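Local coordinates for protein CalS10 (Micromonospora echinospora, PDB 6UK5) that binds S-adenosylmethionine and probably uses it to methylate an amino pentose during calicheamicin biosynthesis, at residues E21-Y26 and A85-A90; A90-R95 and V99-G104. All blocks are in the same frame, centred on the assembly; numbering follows the deposited sequence.

Interaction 1 (E21-Y26 and A85-A90); sequences EHAEVY and APAMLA. With SAM (S-adenosylmethionine), chain D.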
ATOM      1  N   GLU A  21      -6.214  -0.450 -16.358  1.00 68.71           N
ATOM      2  CA  GLU A  21      -5.775  -0.150 -15.000  1.00 67.07           C
ATOM      3  C   GLU A  21      -4.364  -0.673 -14.753  1.00 64.78           C
ATOM      4  O   GLU A  21      -3.498   0.052 -14.248  1.00 65.09           O
ATOM      5  CB  GLU A  21      -6.760  -0.745 -13.993  1.00 63.04           C
ATOM      6  CG  GLU A  21      -7.941   0.156 -13.683  1.00 66.04           C
ATOM      7  CD  GLU A  21      -9.028  -0.547 -12.887  1.00 65.87           C
ATOM      8  OE1 GLU A  21      -9.416  -1.672 -13.275  1.00 63.88           O
ATOM      9  OE2 GLU A  21      -9.487   0.024 -11.871  1.00 58.57           O
ATOM     10  N   HIS A  22      -4.113  -1.934 -15.114  1.00 62.15           N
ATOM     11  CA  HIS A  22      -2.795  -2.522 -14.891  1.00 58.43           C
ATOM     12  C   HIS A  22      -1.714  -1.752 -15.639  1.00 58.32           C
ATOM     13  O   HIS A  22      -0.629  -1.509 -15.099  1.00 58.40           O
ATOM     14  CB  HIS A  22      -2.800  -3.989 -15.320  1.00 54.83           C
ATOM     15  CG  HIS A  22      -1.604  -4.761 -14.855  1.00 54.33           C
ATOM     16  ND1 HIS A  22      -1.185  -5.923 -15.466  1.00 52.41           N
ATOM     17  CD2 HIS A  22      -0.741  -4.541 -13.836  1.00 55.21           C
ATOM     18  CE1 HIS A  22      -0.114  -6.383 -14.847  1.00 55.60           C
ATOM     19  NE2 HIS A  22       0.176  -5.563 -13.854  1.00 58.09           N
ATOM     20  N   ALA A  23      -1.993  -1.358 -16.885  1.00 62.88           N
ATOM     21  CA  ALA A  23      -0.997  -0.642 -17.673  1.00 67.54           C
ATOM     22  C   ALA A  23      -0.584   0.659 -16.998  1.00 66.95           C
ATOM     23  O   ALA A  23       0.581   1.068 -17.084  1.00 68.44           O
ATOM     24  CB  ALA A  23      -1.547  -0.359 -19.074  1.00 68.57           C
ATOM     25  N   GLU A  24      -1.521   1.315 -16.313  1.00 67.59           N
ATOM     26  CA  GLU A  24      -1.241   2.614 -15.711  1.00 67.22           C
ATOM     27  C   GLU A  24      -0.232   2.501 -14.573  1.00 64.54           C
ATOM     28  O   GLU A  24       0.595   3.400 -14.378  1.00 71.54           O
ATOM     29  CB  GLU A  24      -2.550   3.230 -15.214  1.00 70.39           C
ATOM     30  CG  GLU A  24      -2.420   4.622 -14.623  1.00 71.68           C
ATOM     31  CD  GLU A  24      -3.637   5.016 -13.822  1.00 72.73           C
ATOM     32  OE1 GLU A  24      -4.708   4.403 -14.031  1.00 70.76           O
ATOM     33  OE2 GLU A  24      -3.511   5.932 -12.984  1.00 77.19           O
ATOM     34  N   VAL A  25      -0.283   1.406 -13.816  1.00 63.03           N
ATOM     35  CA  VAL A  25       0.529   1.215 -12.620  1.00 63.79           C
ATOM     36  C   VAL A  25       1.638   0.199 -12.826  1.00 60.76           C
ATOM     37  O   VAL A  25       2.456  -0.001 -11.916  1.00 60.78           O
ATOM     38  CB  VAL A  25      -0.344   0.795 -11.421  1.00 65.69           C
ATOM     39  CG1 VAL A  25      -1.297   1.912 -11.032  1.00 73.17           C
ATOM     40  CG2 VAL A  25      -1.115  -0.482 -11.746  1.00 63.23           C
ATOM     41  N   TYR A  26       1.698  -0.445 -13.991  1.00 60.97           N
ATOM     42  CA  TYR A  26       2.578  -1.596 -14.162  1.00 62.36           C
ATOM     43  C   TYR A  26       4.051  -1.234 -14.006  1.00 62.87           C
ATOM     44  O   TYR A  26       4.820  -1.998 -13.412  1.00 62.34           O
ATOM     45  CB  TYR A  26       2.301  -2.215 -15.535  1.00 62.08           C
ATOM     46  CG  TYR A  26       3.453  -2.963 -16.145  1.00 58.53           C
ATOM     47  CD1 TYR A  26       4.235  -2.384 -17.134  1.00 62.53           C
ATOM     48  CD2 TYR A  26       3.750  -4.255 -15.748  1.00 59.94           C
ATOM     49  CE1 TYR A  26       5.287  -3.068 -17.703  1.00 67.69           C
ATOM     50  CE2 TYR A  26       4.801  -4.947 -16.307  1.00 67.63           C
ATOM     51  CZ  TYR A  26       5.565  -4.352 -17.288  1.00 68.15           C
ATOM     52  OH  TYR A  26       6.613  -5.043 -17.850  1.00 71.21           O
ATOM     53  N   ALA A  85      -1.875  -7.088 -25.836  1.00 51.61           N
ATOM     54  CA  ALA A  85      -2.794  -6.356 -24.971  1.00 49.68           C
ATOM     55  C   ALA A  85      -2.891  -4.913 -25.448  1.00 53.72           C
ATOM     56  O   ALA A  85      -1.887  -4.190 -25.404  1.00 50.56           O
ATOM     57  CB  ALA A  85      -2.325  -6.408 -23.523  1.00 50.39           C
ATOM     58  N   PRO A  86      -4.061  -4.447 -25.897  1.00 55.92           N
ATOM     59  CA  PRO A  86      -4.131  -3.080 -26.437  1.00 54.78           C
ATOM     60  C   PRO A  86      -3.995  -2.005 -25.380  1.00 58.63           C
ATOM     61  O   PRO A  86      -3.587  -0.884 -25.712  1.00 59.22           O
ATOM     62  CB  PRO A  86      -5.509  -3.026 -27.113  1.00 49.24           C
ATOM     63  CG  PRO A  86      -6.296  -4.151 -26.539  1.00 47.39           C
ATOM     64  CD  PRO A  86      -5.361  -5.142 -25.923  1.00 49.91           C
ATOM     65  N   ALA A  87      -4.311  -2.306 -24.119  1.00 61.47           N
ATOM     66  CA  ALA A  87      -4.097  -1.325 -23.063  1.00 63.28           C
ATOM     67  C   ALA A  87      -2.616  -1.018 -22.898  1.00 61.97           C
ATOM     68  O   ALA A  87      -2.235   0.138 -22.693  1.00 64.84           O
ATOM     69  CB  ALA A  87      -4.693  -1.822 -21.749  1.00 69.79           C
ATOM     70  N   MET A  88      -1.764  -2.040 -22.994  1.00 59.81           N
ATOM     71  CA  MET A  88      -0.332  -1.788 -22.891  1.00 60.67           C
ATOM     72  C   MET A  88       0.189  -1.138 -24.165  1.00 58.18           C
ATOM     73  O   MET A  88       1.021  -0.226 -24.109  1.00 59.86           O
ATOM     74  CB  MET A  88       0.421  -3.093 -22.617  1.00 60.60           C
ATOM     75  CG  MET A  88      -0.145  -3.904 -21.459  1.00 60.05           C
ATOM     76  SD  MET A  88       0.228  -3.219 -19.830  1.00 59.59           S
ATOM     77  CE  MET A  88       1.684  -4.124 -19.326  1.00 62.21           C
ATOM     78  N   LEU A  89      -0.296  -1.593 -25.323  1.00 58.28           N
ATOM     79  CA  LEU A  89       0.073  -0.978 -26.593  1.00 59.41           C
ATOM     80  C   LEU A  89      -0.426   0.457 -26.709  1.00 62.06           C
ATOM     81  O   LEU A  89       0.156   1.241 -27.465  1.00 60.35           O
ATOM     82  CB  LEU A  89      -0.443  -1.831 -27.751  1.00 59.38           C
ATOM     83  CG  LEU A  89      -0.011  -1.382 -29.145  1.00 57.83           C
ATOM     84  CD1 LEU A  89       1.462  -1.663 -29.353  1.00 59.88           C
ATOM     85  CD2 LEU A  89      -0.831  -2.114 -30.192  1.00 58.21           C
ATOM     86  N   ALA A  90      -1.486   0.821 -25.984  1.00 63.86           N
ATOM     87  CA  ALA A  90      -1.936   2.209 -25.986  1.00 63.25           C
ATOM     88  C   ALA A  90      -0.877   3.112 -25.366  1.00 67.05           C
ATOM     89  O   ALA A  90      -0.368   4.035 -26.011  1.00 67.32           O
ATOM     90  CB  ALA A  90      -3.263   2.330 -25.235  1.00 72.43           C
TER
HETATM   91  N   SAM D 302       8.845  -6.062 -22.700  1.00 62.92           N
HETATM   92  CA  SAM D 302       7.820  -5.856 -21.728  1.00 65.34           C
HETATM   93  C   SAM D 302       8.339  -5.078 -20.480  1.00 62.85           C
HETATM   94  O   SAM D 302       9.430  -5.436 -19.970  1.00 57.37           O
HETATM   95  OXT SAM D 302       7.612  -4.149 -20.074  1.00 61.42           O
HETATM   96  CB  SAM D 302       7.231  -7.206 -21.296  1.00 62.48           C
HETATM   97  CG  SAM D 302       5.861  -6.946 -20.694  1.00 62.69           C
HETATM   98  SD  SAM D 302       5.483  -8.417 -19.717  1.00 57.16           S
HETATM   99  CE  SAM D 302       4.251  -7.764 -18.602  1.00 68.84           C
HETATM  100  C5' SAM D 302       4.452  -9.509 -20.769  1.00 60.53           C
HETATM  101  C4' SAM D 302       3.747  -8.902 -21.988  1.00 59.88           C
HETATM  102  O4' SAM D 302       3.533  -9.940 -22.961  1.00 64.17           O
HETATM  103  C3' SAM D 302       2.375  -8.289 -21.692  1.00 61.60           C
HETATM  104  O3' SAM D 302       2.413  -6.871 -21.830  1.00 59.25           O
HETATM  105  C2' SAM D 302       1.433  -8.911 -22.741  1.00 62.27           C
HETATM  106  O2' SAM D 302       0.656  -7.923 -23.410  1.00 59.70           O
HETATM  107  C1' SAM D 302       2.389  -9.609 -23.709  1.00 66.02           C
HETATM  108  N9  SAM D 302       1.865 -10.833 -24.302  1.00 66.80           N
HETATM  109  C8  SAM D 302       1.441 -11.964 -23.651  1.00 66.70           C
HETATM  110  N7  SAM D 302       1.096 -12.943 -24.449  1.00 64.22           N
HETATM  111  C5  SAM D 302       1.311 -12.428 -25.716  1.00 63.36           C
HETATM  112  C6  SAM D 302       1.160 -12.974 -27.005  1.00 61.55           C
HETATM  113  N6  SAM D 302       0.685 -14.201 -27.240  1.00 62.09           N
HETATM  114  N1  SAM D 302       1.504 -12.204 -28.060  1.00 59.60           N
HETATM  115  C2  SAM D 302       1.958 -10.968 -27.832  1.00 60.55           C
HETATM  116  N3  SAM D 302       2.132 -10.341 -26.666  1.00 61.54           N
HETATM  117  C4  SAM D 302       1.789 -11.129 -25.643  1.00 63.87           C
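Ala23 of helix 20-32 meets Ala87 and Met88 of helix 86-95 where an N-terminal helix folds over the cofactor pocket of a Rossmann-like, class I methyltransferase domain; the short helical segments cross at -43°, with axes 8.7 Å apart. Ala85, the N-cap of helix 86-95, faces the cofactor instead: its CB lies 3.3 Å from the ribose O2' of S-adenosylmethionine. Two residues on, Ala87 brings its CB to 4.4 Å from CB of Ala23, small side chain against small side chain. Met88 then supplies most of what segment 85-90 contributes. Its chain bends at chi2 (-74°) and again at chi3, which turns the thioether toward helix 20-32, with SD beside Ala23 CB and the methyl beyond it over the Tyr26 ring. This Met-aromatic contact is made chiefly through CH-pi, CE standing 3.9 Å from the ring centroid and 15° off the normal, while SD sits obliquely. Replacing Tyr26 with an alanine would probably leave the Met88 methyl without its aromatic face and deprive the cofactor carboxylate of this hydrogen bond. Trp37 and Phe122 lie near the same ring. At its far end, in the ring plane, Tyr26 OH donates to OXT of S-adenosylmethionine at 2.6 Å.

Interaction 2 (A90-R95 and V99-G104); sequences ALARHR and VRLHAG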
ATOM      1  N   ALA A  90      -1.486   0.821 -25.984  1.00 63.86           N
ATOM      2  CA  ALA A  90      -1.936   2.209 -25.986  1.00 63.25           C
ATOM      3  C   ALA A  90      -0.877   3.112 -25.366  1.00 67.05           C
ATOM      4  O   ALA A  90      -0.368   4.035 -26.011  1.00 67.32           O
ATOM      5  CB  ALA A  90      -3.263   2.330 -25.235  1.00 72.43           C
ATOM      6  N   LEU A  91      -0.532   2.854 -24.102  1.00 67.37           N
ATOM      7  CA  LEU A  91       0.523   3.631 -23.461  1.00 68.54           C
ATOM      8  C   LEU A  91       1.824   3.527 -24.243  1.00 69.12           C
ATOM      9  O   LEU A  91       2.615   4.475 -24.261  1.00 72.10           O
ATOM     10  CB  LEU A  91       0.699   3.200 -22.002  1.00 63.49           C
ATOM     11  CG  LEU A  91      -0.453   3.590 -21.057  1.00 69.41           C
ATOM     12  CD1 LEU A  91      -1.815   3.039 -21.462  1.00 71.30           C
ATOM     13  CD2 LEU A  91      -0.128   3.194 -19.615  1.00 67.63           C
ATOM     14  N   ALA A  92       2.067   2.381 -24.887  1.00 69.15           N
ATOM     15  CA  ALA A  92       3.267   2.234 -25.701  1.00 68.45           C
ATOM     16  C   ALA A  92       3.323   3.311 -26.778  1.00 69.26           C
ATOM     17  O   ALA A  92       4.339   3.996 -26.935  1.00 69.31           O
ATOM     18  CB  ALA A  92       3.305   0.840 -26.331  1.00 64.13           C
ATOM     19  N   ARG A  93       2.232   3.474 -27.535  1.00 70.28           N
ATOM     20  CA  ARG A  93       2.180   4.542 -28.530  1.00 70.14           C
ATOM     21  C   ARG A  93       2.327   5.907 -27.872  1.00 69.44           C
ATOM     22  O   ARG A  93       3.055   6.773 -28.371  1.00 74.34           O
ATOM     23  CB  ARG A  93       0.879   4.465 -29.330  1.00 75.71           C
ATOM     24  CG  ARG A  93       0.797   3.229 -30.206  1.00 74.09           C
ATOM     25  CD  ARG A  93       0.509   3.588 -31.654  1.00 74.50           C
ATOM     26  NE  ARG A  93       0.375   2.403 -32.496  1.00 72.16           N
ATOM     27  CZ  ARG A  93      -0.629   1.535 -32.429  1.00 77.51           C
ATOM     28  NH1 ARG A  93      -1.611   1.708 -31.555  1.00 68.51           N
ATOM     29  NH2 ARG A  93      -0.650   0.489 -33.244  1.00 82.67           N
ATOM     30  N   HIS A  94       1.635   6.114 -26.751  1.00 69.99           N
ATOM     31  CA  HIS A  94       1.731   7.378 -26.029  1.00 71.28           C
ATOM     32  C   HIS A  94       3.189   7.738 -25.763  1.00 70.85           C
ATOM     33  O   HIS A  94       3.638   8.844 -26.081  1.00 72.46           O
ATOM     34  CB  HIS A  94       0.941   7.270 -24.724  1.00 72.45           C
ATOM     35  CG  HIS A  94       0.581   8.589 -24.115  1.00 86.94           C
ATOM     36  ND1 HIS A  94       1.358   9.719 -24.258  1.00 84.47           N
ATOM     37  CD2 HIS A  94      -0.488   8.959 -23.371  1.00 84.56           C
ATOM     38  CE1 HIS A  94       0.787  10.725 -23.619  1.00 81.96           C
ATOM     39  NE2 HIS A  94      -0.334  10.290 -23.073  1.00 84.13           N
ATOM     40  N   ARG A  95       3.944   6.804 -25.178  1.00 70.48           N
ATOM     41  CA  ARG A  95       5.348   7.049 -24.863  1.00 71.11           C
ATOM     42  C   ARG A  95       6.226   7.118 -26.106  1.00 71.75           C
ATOM     43  O   ARG A  95       7.295   7.735 -26.054  1.00 72.86           O
ATOM     44  CB  ARG A  95       5.836   5.939 -23.920  1.00 75.71           C
ATOM     45  CG  ARG A  95       7.315   5.553 -24.014  1.00 70.29           C
ATOM     46  CD  ARG A  95       7.532   4.135 -23.502  1.00 68.57           C
ATOM     47  NE  ARG A  95       6.975   3.952 -22.167  1.00 67.64           N
ATOM     48  CZ  ARG A  95       7.644   4.164 -21.039  1.00 63.41           C
ATOM     49  NH1 ARG A  95       8.909   4.564 -21.065  1.00 60.60           N
ATOM     50  NH2 ARG A  95       7.042   3.971 -19.877  1.00 72.11           N
ATOM     51  N   VAL A  99       6.787   5.760 -33.611  1.00 75.69           N
ATOM     52  CA  VAL A  99       7.319   4.402 -33.673  1.00 72.05           C
ATOM     53  C   VAL A  99       6.199   3.494 -34.155  1.00 68.11           C
ATOM     54  O   VAL A  99       5.129   3.444 -33.537  1.00 66.22           O
ATOM     55  CB  VAL A  99       7.860   3.939 -32.312  1.00 75.09           C
ATOM     56  CG1 VAL A  99       8.469   2.547 -32.418  1.00 69.48           C
ATOM     57  CG2 VAL A  99       8.869   4.942 -31.784  1.00 75.92           C
ATOM     58  N   ARG A 100       6.443   2.774 -35.249  1.00 67.70           N
ATOM     59  CA  ARG A 100       5.453   1.829 -35.752  1.00 67.42           C
ATOM     60  C   ARG A 100       5.281   0.707 -34.737  1.00 68.57           C
ATOM     61  O   ARG A 100       6.210  -0.069 -34.487  1.00 67.15           O
ATOM     62  CB  ARG A 100       5.870   1.273 -37.112  1.00 68.43           C
ATOM     63  CG  ARG A 100       4.794   0.393 -37.752  1.00 71.20           C
ATOM     64  CD  ARG A 100       3.540   1.195 -38.108  1.00 73.64           C
ATOM     65  NE  ARG A 100       2.447   0.346 -38.587  1.00 81.15           N
ATOM     66  CZ  ARG A 100       1.333   0.089 -37.899  1.00 78.35           C
ATOM     67  NH1 ARG A 100       1.137   0.613 -36.695  1.00 71.93           N
ATOM     68  NH2 ARG A 100       0.401  -0.694 -38.423  1.00 87.60           N
ATOM     69  N   LEU A 101       4.091   0.628 -34.152  1.00 69.14           N
ATOM     70  CA  LEU A 101       3.725  -0.410 -33.202  1.00 69.14           C
ATOM     71  C   LEU A 101       2.590  -1.229 -33.797  1.00 69.93           C
ATOM     72  O   LEU A 101       1.682  -0.681 -34.430  1.00 72.44           O
ATOM     73  CB  LEU A 101       3.300   0.195 -31.863  1.00 69.52           C
ATOM     74  CG  LEU A 101       4.348   1.068 -31.171  1.00 69.03           C
ATOM     75  CD1 LEU A 101       3.873   1.509 -29.799  1.00 76.74           C
ATOM     76  CD2 LEU A 101       5.673   0.331 -31.041  1.00 72.83           C
ATOM     77  N   HIS A 102       2.641  -2.539 -33.581  1.00 68.46           N
ATOM     78  CA  HIS A 102       1.686  -3.466 -34.166  1.00 69.54           C
ATOM     79  C   HIS A 102       0.949  -4.226 -33.078  1.00 61.11           C
ATOM     80  O   HIS A 102       1.556  -4.688 -32.107  1.00 59.65           O
ATOM     81  CB  HIS A 102       2.389  -4.462 -35.094  1.00 68.42           C
ATOM     82  CG  HIS A 102       3.267  -3.816 -36.116  1.00 75.64           C
ATOM     83  ND1 HIS A 102       2.845  -3.552 -37.402  1.00 80.69           N
ATOM     84  CD2 HIS A 102       4.545  -3.376 -36.042  1.00 78.13           C
ATOM     85  CE1 HIS A 102       3.826  -2.979 -38.075  1.00 81.97           C
ATOM     86  NE2 HIS A 102       4.869  -2.862 -37.273  1.00 77.70           N
ATOM     87  N   ALA A 103      -0.363  -4.347 -33.242  1.00 56.70           N
ATOM     88  CA  ALA A 103      -1.137  -5.267 -32.425  1.00 53.85           C
ATOM     89  C   ALA A 103      -1.007  -6.652 -33.039  1.00 55.28           C
ATOM     90  O   ALA A 103      -1.232  -6.828 -34.240  1.00 52.93           O
ATOM     91  CB  ALA A 103      -2.603  -4.845 -32.359  1.00 49.79           C
ATOM     92  N   GLY A 104      -0.640  -7.632 -32.227  1.00 56.97           N
ATOM     93  CA  GLY A 104      -0.394  -8.949 -32.781  1.00 59.15           C
ATOM     94  C   GLY A 104      -0.207  -9.980 -31.695  1.00 57.62           C
ATOM     95  O   GLY A 104      -0.072  -9.660 -30.511  1.00 54.51           O
TER
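Leu101 points from the strand toward helix 86-95 and meets it at Ala92 and Arg93. Its CD1 does the touching, 3.6 Å from CB of Ala92 and 3.5 Å from CG of Arg93, so that one methyl is lodged against the helix backbone and the root of the arginine chain. Arg93 and Leu101 run past each other in opposite directions, the arginine carrying its NE alongside CB of Leu101 and then reaching the strand backbone. There NH2 donates a hydrogen bond to Leu101 O at 2.9 Å, with an N-H...O angle of 147°. The donor stands well above the carbonyl plane, 55° out of it, and the oxygen is itself tilted from the guanidinium plane, so the bond is bent at both partners. The bend of Arg93 at chi2 (-126°) is part of what swings the chain off the helix and toward the strand.

Farther out, the guanidinium of Arg100 approaches the same region, its NH1 3.9 Å from NH2 of Arg93. The two like charges probably disfavour a closer approach. One face of the Arg100 guanidinium is turned to ND1 of His102, whose NE2 is hydrogen-bonded to Glu80 on the adjoining strand; Arg100 also packs on Glu80. Backbone hydrogen bonds between His102 and both Gly81 and Glu83 tie in the strand that presents Leu101. Leu89, one turn before Arg93, also packs on Leu101. The whole forms the return half of a right-handed beta-alpha-beta crossover: segment 90-95 of helix 86-95 runs nearly antiparallel to edge strand 101-103, which lies parallel to strand 78-83.

Overall arrangement
Helix 86-95 serves both interactions, which share Ala90 and have centres 11 Å apart. Interaction 1 is buried and apolar between its segments; the hydrogen bond of its Tyr26 goes to the cofactor, and it joins helix 86-95 to a helix from far earlier in the chain. Interaction 2 is local, closing a beta-alpha-beta crossover, and only partly buried: an aliphatic centre passes outward into arginines at the rim, with a side-chain-to-backbone hydrogen bond. The two meet directly, Leu91 packing on Ala23 and Leu89 on Leu101, so different faces of one helix join the N-terminal helix to the edge of the Rossmann-like sheet.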